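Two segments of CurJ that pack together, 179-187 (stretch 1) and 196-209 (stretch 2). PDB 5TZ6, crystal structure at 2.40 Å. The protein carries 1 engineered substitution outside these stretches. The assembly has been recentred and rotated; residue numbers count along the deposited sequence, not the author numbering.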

ATOM      1  N   GLY A 179      -4.454 -28.942 -13.864  1.00 54.22           N
ATOM      2  CA  GLY A 179      -5.488 -28.595 -14.816  1.00 52.12           C
ATOM      3  C   GLY A 179      -4.895 -28.192 -16.158  1.00 55.36           C
ATOM      4  O   GLY A 179      -3.701 -28.344 -16.423  1.00 58.85           O
ATOM      5  N   GLN A 180      -5.755 -27.633 -17.011  1.00 54.39           N
ATOM      6  CA  GLN A 180      -5.346 -27.326 -18.378  1.00 57.23           C
ATOM      7  C   GLN A 180      -4.293 -26.226 -18.416  1.00 63.56           C
ATOM      8  O   GLN A 180      -3.281 -26.350 -19.116  1.00 65.31           O
ATOM      9  CB  GLN A 180      -6.563 -26.909 -19.203  1.00 69.66           C
ATOM     10  CG  GLN A 180      -6.295 -26.758 -20.692  1.00 91.36           C
ATOM     11  CD  GLN A 180      -7.575 -26.736 -21.515  1.00108.95           C
ATOM     12  OE1 GLN A 180      -8.627 -27.191 -21.064  1.00113.19           O
ATOM     13  NE2 GLN A 180      -7.488 -26.200 -22.728  1.00116.45           N
ATOM     14  N   SER A 181      -4.485 -25.166 -17.636  1.00 64.10           N
ATOM     15  CA  SER A 181      -3.596 -24.024 -17.759  1.00 59.22           C
ATOM     16  C   SER A 181      -2.190 -24.300 -17.242  1.00 52.83           C
ATOM     17  O   SER A 181      -1.288 -23.504 -17.516  1.00 49.35           O
ATOM     18  CB  SER A 181      -4.210 -22.827 -17.037  1.00 71.69           C
ATOM     19  OG  SER A 181      -4.436 -23.126 -15.674  1.00 83.45           O
ATOM     20  N   PHE A 182      -1.960 -25.420 -16.558  1.00 47.72           N
ATOM     21  CA  PHE A 182      -0.612 -25.789 -16.141  1.00 52.56           C
ATOM     22  C   PHE A 182       0.036 -26.815 -17.067  1.00 53.43           C
ATOM     23  O   PHE A 182       1.155 -27.261 -16.789  1.00 53.48           O
ATOM     24  CB  PHE A 182      -0.622 -26.319 -14.695  1.00 52.26           C
ATOM     25  CG  PHE A 182      -0.458 -25.245 -13.658  1.00 59.08           C
ATOM     26  CD1 PHE A 182       0.808 -24.843 -13.249  1.00 59.71           C
ATOM     27  CD2 PHE A 182      -1.560 -24.624 -13.099  1.00 60.25           C
ATOM     28  CE1 PHE A 182       0.971 -23.834 -12.299  1.00 53.19           C
ATOM     29  CE2 PHE A 182      -1.405 -23.619 -12.147  1.00 57.06           C
ATOM     30  CZ  PHE A 182      -0.137 -23.222 -11.751  1.00 51.39           C
ATOM     31  N   ARG A 183      -0.626 -27.194 -18.159  1.00 47.85           N
ATOM     32  CA  ARG A 183      -0.125 -28.226 -19.067  1.00 48.99           C
ATOM     33  C   ARG A 183       0.383 -27.555 -20.340  1.00 56.38           C
ATOM     34  O   ARG A 183      -0.274 -27.562 -21.379  1.00 59.40           O
ATOM     35  CB  ARG A 183      -1.211 -29.273 -19.353  1.00 55.75           C
ATOM     36  CG  ARG A 183      -1.595 -30.083 -18.110  1.00 51.59           C
ATOM     37  CD  ARG A 183      -2.638 -31.150 -18.389  1.00 55.94           C
ATOM     38  NE  ARG A 183      -2.942 -31.888 -17.170  1.00 50.15           N
ATOM     39  CZ  ARG A 183      -3.139 -33.203 -17.113  1.00 58.67           C
ATOM     40  NH1 ARG A 183      -3.392 -33.786 -15.944  1.00 50.20           N
ATOM     41  NH2 ARG A 183      -3.044 -33.938 -18.215  1.00 51.82           N
ATOM     42  N   TRP A 184       1.575 -26.966 -20.240  1.00 52.15           N
ATOM     43  CA  TRP A 184       2.227 -26.286 -21.352  1.00 50.61           C
ATOM     44  C   TRP A 184       3.024 -27.234 -22.235  1.00 48.07           C
ATOM     45  O   TRP A 184       3.189 -26.964 -23.433  1.00 48.92           O
ATOM     46  CB  TRP A 184       3.182 -25.201 -20.829  1.00 57.27           C
ATOM     47  CG  TRP A 184       2.546 -23.911 -20.383  1.00 50.19           C
ATOM     48  CD1 TRP A 184       1.703 -23.730 -19.326  1.00 45.43           C
ATOM     49  CD2 TRP A 184       2.719 -22.620 -20.983  1.00 47.06           C
ATOM     50  NE1 TRP A 184       1.338 -22.410 -19.231  1.00 51.28           N
ATOM     51  CE2 TRP A 184       1.947 -21.706 -20.238  1.00 56.49           C
ATOM     52  CE3 TRP A 184       3.449 -22.149 -22.080  1.00 48.44           C
ATOM     53  CZ2 TRP A 184       1.885 -20.348 -20.555  1.00 49.62           C
ATOM     54  CZ3 TRP A 184       3.385 -20.798 -22.396  1.00 50.34           C
ATOM     55  CH2 TRP A 184       2.609 -19.916 -21.636  1.00 61.87           C
ATOM     56  N   ILE A 185       3.546 -28.320 -21.671  1.00 45.30           N
ATOM     57  CA  ILE A 185       4.452 -29.206 -22.395  1.00 65.71           C
ATOM     58  C   ILE A 185       3.654 -30.032 -23.398  1.00 66.99           C
ATOM     59  O   ILE A 185       2.885 -30.919 -23.023  1.00 66.13           O
ATOM     60  CB  ILE A 185       5.250 -30.098 -21.439  1.00 55.77           C
ATOM     61  CG1 ILE A 185       6.081 -29.214 -20.496  1.00 51.18           C
ATOM     62  CG2 ILE A 185       6.109 -31.080 -22.218  1.00 57.70           C
ATOM     63  CD1 ILE A 185       6.915 -29.948 -19.489  1.00 57.37           C
ATOM     64  N   GLU A 186       3.832 -29.733 -24.684  1.00 77.07           N
ATOM     65  CA  GLU A 186       3.181 -30.485 -25.745  1.00 80.48           C
ATOM     66  C   GLU A 186       4.027 -31.642 -26.251  1.00 78.32           C
ATOM     67  O   GLU A 186       3.470 -32.670 -26.650  1.00 80.65           O
ATOM     68  CB  GLU A 186       2.841 -29.572 -26.925  1.00 95.43           C
ATOM     69  CG  GLU A 186       1.751 -28.557 -26.645  1.00113.60           C
ATOM     70  CD  GLU A 186       0.434 -28.946 -27.283  1.00136.89           C
ATOM     71  OE1 GLU A 186       0.362 -28.964 -28.532  1.00143.24           O
ATOM     72  OE2 GLU A 186      -0.527 -29.240 -26.540  1.00150.22           O
ATOM     73  N   GLN A 187       5.355 -31.517 -26.249  1.00 74.99           N
ATOM     74  CA  GLN A 187       6.169 -32.600 -26.790  1.00 68.89           C
ATOM     75  C   GLN A 187       7.433 -32.761 -25.963  1.00 63.61           C
ATOM     76  O   GLN A 187       7.909 -31.806 -25.346  1.00 64.00           O
ATOM     77  CB  GLN A 187       6.521 -32.346 -28.259  1.00 70.68           C
ATOM     78  CG  GLN A 187       5.384 -32.639 -29.209  1.00 79.96           C
ATOM     79  CD  GLN A 187       5.817 -32.567 -30.654  1.00 94.90           C
ATOM     80  OE1 GLN A 187       5.870 -33.579 -31.355  1.00 98.90           O
ATOM     81  NE2 GLN A 187       6.147 -31.363 -31.107  1.00 99.07           N
ATOM     82  N   LEU A 196      14.438 -32.220 -23.834  1.00 54.40           N
ATOM     83  CA  LEU A 196      13.993 -31.066 -24.604  1.00 59.28           C
ATOM     84  C   LEU A 196      12.478 -31.120 -24.732  1.00 60.79           C
ATOM     85  O   LEU A 196      11.933 -32.071 -25.301  1.00 63.70           O
ATOM     86  CB  LEU A 196      14.645 -31.038 -25.989  1.00 59.17           C
ATOM     87  CG  LEU A 196      14.067 -30.027 -26.986  1.00 54.81           C
ATOM     88  CD1 LEU A 196      14.541 -28.623 -26.674  1.00 61.48           C
ATOM     89  CD2 LEU A 196      14.421 -30.409 -28.420  1.00 58.87           C
ATOM     90  N   CYS A 197      11.804 -30.122 -24.173  1.00 54.49           N
ATOM     91  CA  CYS A 197      10.353 -30.030 -24.214  1.00 56.94           C
ATOM     92  C   CYS A 197       9.928 -28.917 -25.162  1.00 65.13           C
ATOM     93  O   CYS A 197      10.485 -27.815 -25.129  1.00 64.54           O
ATOM     94  CB  CYS A 197       9.780 -29.769 -22.822  1.00 60.21           C
ATOM     95  SG  CYS A 197      10.108 -31.082 -21.641  1.00 69.80           S
ATOM     96  N   GLN A 198       8.959 -29.220 -26.017  1.00 69.09           N
ATOM     97  CA  GLN A 198       8.232 -28.205 -26.756  1.00 67.43           C
ATOM     98  C   GLN A 198       6.993 -27.821 -25.965  1.00 66.03           C
ATOM     99  O   GLN A 198       6.259 -28.699 -25.486  1.00 75.27           O
ATOM    100  CB  GLN A 198       7.821 -28.693 -28.140  1.00 70.65           C
ATOM    101  CG  GLN A 198       7.086 -27.621 -28.917  1.00 80.95           C
ATOM    102  CD  GLN A 198       6.614 -28.096 -30.265  1.00 94.20           C
ATOM    103  OE1 GLN A 198       5.827 -29.037 -30.359  1.00 90.66           O
ATOM    104  NE2 GLN A 198       7.091 -27.451 -31.319  1.00105.23           N
ATOM    105  N   MET A 199       6.751 -26.513 -25.865  1.00 68.25           N
ATOM    106  CA  MET A 199       5.681 -25.951 -25.057  1.00 66.41           C
ATOM    107  C   MET A 199       4.817 -25.010 -25.880  1.00 72.49           C
ATOM    108  O   MET A 199       5.323 -24.245 -26.709  1.00 76.06           O
ATOM    109  CB  MET A 199       6.231 -25.186 -23.857  1.00 63.80           C
ATOM    110  CG  MET A 199       6.585 -26.072 -22.694  1.00 75.18           C
ATOM    111  SD  MET A 199       7.996 -25.452 -21.784  1.00 75.20           S
ATOM    112  CE  MET A 199       7.871 -26.433 -20.289  1.00 70.36           C
ATOM    113  N   LYS A 200       3.512 -25.078 -25.636  1.00 69.94           N
ATOM    114  CA  LYS A 200       2.542 -24.168 -26.221  1.00 70.97           C
ATOM    115  C   LYS A 200       1.686 -23.590 -25.106  1.00 71.35           C
ATOM    116  O   LYS A 200       1.465 -24.230 -24.073  1.00 73.09           O
ATOM    117  CB  LYS A 200       1.638 -24.863 -27.252  1.00 79.79           C
ATOM    118  CG  LYS A 200       2.340 -25.306 -28.523  1.00100.10           C
ATOM    119  CD  LYS A 200       1.356 -25.969 -29.480  1.00119.35           C
ATOM    120  CE  LYS A 200       2.012 -26.339 -30.806  1.00131.34           C
ATOM    121  NZ  LYS A 200       1.056 -26.997 -31.744  1.00134.14           N
ATOM    122  N   VAL A 201       1.227 -22.362 -25.317  1.00 66.89           N
ATOM    123  CA  VAL A 201       0.430 -21.644 -24.327  1.00 64.49           C
ATOM    124  C   VAL A 201      -0.939 -22.309 -24.251  1.00 66.43           C
ATOM    125  O   VAL A 201      -1.623 -22.433 -25.279  1.00 68.65           O
ATOM    126  CB  VAL A 201       0.328 -20.150 -24.678  1.00 60.05           C
ATOM    127  CG1 VAL A 201      -0.037 -19.984 -26.127  1.00 64.58           C
ATOM    128  CG2 VAL A 201      -0.692 -19.461 -23.784  1.00 60.69           C
ATOM    129  N   PRO A 202      -1.359 -22.790 -23.081  1.00 59.78           N
ATOM    130  CA  PRO A 202      -2.686 -23.402 -22.975  1.00 59.64           C
ATOM    131  C   PRO A 202      -3.770 -22.488 -23.531  1.00 80.18           C
ATOM    132  O   PRO A 202      -3.689 -21.260 -23.444  1.00 87.91           O
ATOM    133  CB  PRO A 202      -2.855 -23.610 -21.468  1.00 60.50           C
ATOM    134  CG  PRO A 202      -1.464 -23.781 -20.969  1.00 55.98           C
ATOM    135  CD  PRO A 202      -0.593 -22.906 -21.828  1.00 53.47           C
ATOM    136  N   LYS A 203      -4.804 -23.110 -24.097  1.00 82.63           N
ATOM    137  CA  LYS A 203      -5.923 -22.371 -24.659  1.00 80.95           C
ATOM    138  C   LYS A 203      -6.723 -21.621 -23.598  1.00 74.18           C
ATOM    139  O   LYS A 203      -7.469 -20.697 -23.937  1.00 79.08           O
ATOM    140  CB  LYS A 203      -6.793 -23.343 -25.458  1.00 90.05           C
ATOM    141  CG  LYS A 203      -6.100 -23.782 -26.747  1.00 98.55           C
ATOM    142  CD  LYS A 203      -6.590 -25.124 -27.261  1.00107.11           C
ATOM    143  CE  LYS A 203      -5.780 -26.252 -26.621  1.00104.96           C
ATOM    144  NZ  LYS A 203      -6.237 -27.617 -26.998  1.00 98.06           N
ATOM    145  N   THR A 204      -6.585 -21.989 -22.329  1.00 71.53           N
ATOM    146  CA  THR A 204      -7.307 -21.332 -21.247  1.00 78.59           C
ATOM    147  C   THR A 204      -6.610 -20.075 -20.721  1.00 81.47           C
ATOM    148  O   THR A 204      -7.209 -19.346 -19.923  1.00 82.83           O
ATOM    149  CB  THR A 204      -7.552 -22.324 -20.102  1.00 76.45           C
ATOM    150  OG1 THR A 204      -6.388 -23.137 -19.899  1.00 74.20           O
ATOM    151  CG2 THR A 204      -8.742 -23.212 -20.417  1.00 68.75           C
ATOM    152  N   ILE A 205      -5.369 -19.811 -21.130  1.00 84.35           N
ATOM    153  CA  ILE A 205      -4.622 -18.624 -20.718  1.00 86.68           C
ATOM    154  C   ILE A 205      -4.726 -17.586 -21.826  1.00 99.11           C
ATOM    155  O   ILE A 205      -4.524 -17.909 -23.004  1.00108.35           O
ATOM    156  CB  ILE A 205      -3.152 -18.957 -20.427  1.00 84.76           C
ATOM    157  CG1 ILE A 205      -3.044 -19.924 -19.251  1.00 83.91           C
ATOM    158  CG2 ILE A 205      -2.373 -17.686 -20.147  1.00 84.91           C
ATOM    159  CD1 ILE A 205      -1.629 -20.300 -18.917  1.00 87.38           C
ATOM    160  N   LEU A 206      -5.041 -16.340 -21.465  1.00 98.48           N
ATOM    161  CA  LEU A 206      -5.191 -15.300 -22.477  1.00108.33           C
ATOM    162  C   LEU A 206      -4.445 -14.000 -22.218  1.00117.89           C
ATOM    163  O   LEU A 206      -4.381 -13.171 -23.132  1.00120.22           O
ATOM    164  CB  LEU A 206      -6.676 -14.960 -22.664  1.00107.74           C
ATOM    165  CG  LEU A 206      -7.569 -16.129 -23.066  1.00103.22           C
ATOM    166  CD1 LEU A 206      -8.981 -15.636 -23.317  1.00111.23           C
ATOM    167  CD2 LEU A 206      -7.007 -16.835 -24.290  1.00 99.63           C
ATOM    168  N   ASN A 207      -3.876 -13.785 -21.031  1.00123.38           N
ATOM    169  CA  ASN A 207      -3.298 -12.489 -20.693  1.00131.69           C
ATOM    170  C   ASN A 207      -1.776 -12.525 -20.592  1.00132.35           C
ATOM    171  O   ASN A 207      -1.185 -11.644 -19.957  1.00129.43           O
ATOM    172  CB  ASN A 207      -3.899 -11.947 -19.394  1.00133.40           C
ATOM    173  CG  ASN A 207      -3.735 -12.898 -18.229  1.00134.58           C
ATOM    174  OD1 ASN A 207      -3.300 -14.038 -18.397  1.00132.73           O
ATOM    175  ND2 ASN A 207      -4.082 -12.432 -17.034  1.00137.65           N
ATOM    176  N   THR A 208      -1.125 -13.519 -21.201  1.00119.42           N
ATOM    177  CA  THR A 208       0.323 -13.659 -21.065  1.00110.26           C
ATOM    178  C   THR A 208       1.083 -12.401 -21.474  1.00105.55           C
ATOM    179  O   THR A 208       2.296 -12.327 -21.234  1.00 99.86           O
ATOM    180  CB  THR A 208       0.827 -14.848 -21.891  1.00 99.79           C
ATOM    181  OG1 THR A 208       0.180 -14.860 -23.167  1.00 99.59           O
ATOM    182  CG2 THR A 208       0.533 -16.160 -21.175  1.00 93.48           C
ATOM    183  N   THR A 209       0.413 -11.420 -22.086  1.00106.05           N
ATOM    184  CA  THR A 209       1.108 -10.227 -22.553  1.00106.45           C
ATOM    185  C   THR A 209       1.496  -9.314 -21.401  1.00114.02           C
ATOM    186  O   THR A 209       2.544  -8.660 -21.460  1.00120.72           O
ATOM    187  CB  THR A 209       0.240  -9.470 -23.557  1.00104.17           C
ATOM    188  OG1 THR A 209       0.801  -9.604 -24.869  1.00100.13           O
ATOM    189  CG2 THR A 209       0.146  -7.993 -23.187  1.00105.52           C
TER
HETATM  190  O   HOH W   1      -0.702 -26.365 -24.139  1.00118.03           O

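Stretches 179-187 and 196-209 of CurJ bury 862 Å² between them, counting both sides. Their contact has two parts: a loop in stretch 1 that packs against the turn following strand 196-200, and a short antiparallel pairing of that strand with residues 185-187.

Gly179 makes no contact with stretch 2, and the interface begins at Gln180. Its side chain extends over the type I turn formed by Pro202 to Ile205, with CG 3.7 Å from OG1 of Thr204 and NE2 4.0 Å from CB of Lys203. These are van der Waals contacts at an exposed margin. The backbone of stretch 1 turns here, held by a hydrogen bond from Arg183 N to Gln180 O (2.9 Å), while the stretch 2 turn is closed by Ile205 N to Pro202 O (3.2 Å). Ser181, within this segment of stretch 1, is buried against the stretch 2 turn: its CB lies 3.8 Å from CG1 of Ile205, and its O is 3.5 Å from CG of Pro202. The CA-to-CB bonds of Phe182 and Arg183 both point away from stretch 2; Phe182 makes no contact with it, whereas the carbonyl of Arg183 contributes through a water, which donates hydrogen bonds to Arg183 O and Lys200 O (both 3.0 Å from the water O) and so links the two backbones.

Trp184 has the largest area covered by the opposing stretch. One face of its indole receives the Val201-Pro202 segment: Pro202 CD sits 3.2 Å from the centroid of the five-membered ring of Trp184, and Val201 CA lies 3.8 Å from that of the six-membered ring. Both atoms lie close to the ring normal, so their C-H groups can meet the electron-rich pi system in CH-pi contacts. Ile205 adds an apolar contact, its CD1 3.9 Å from CZ2 of Trp184. The tryptophan backbone is engaged as well. Its O accepts a hydrogen bond from Lys200 N (2.9 Å) and also lies 3.1 Å from Met199 CA, a CA-H...O contact.

Strand pairing follows. Ile185 and Met199 form a non-hydrogen-bonded antiparallel pair, with CA atoms 4.4 Å apart and side chains on the same face of the sheet. There CG1 of Ile185 packs 3.3 Å from CE of Met199, and CG2 of Ile185 lies 3.9 Å from CB of Cys197. The register then shifts by one residue in a beta bulge, which lets Gln198 O accept from two successive amides, Glu186 N (2.8 Å) and Gln187 N (3.1 Å). The Glu186 and Lys200 side chains are both exposed, and OE1 of Glu186 forms a long salt bridge with NZ of Lys200 (3.8 Å).

Gln187 completes the pairing opposite Gln198. Gln198 N donates to Gln187 O (2.9 Å), reciprocating the bond from Gln187 N. Their side chains share the other face of the sheet from Ile185 and Met199, where the amides meet directly: NE2 of Gln187 donates to OE1 of Gln198 at a very short 2.5 Å.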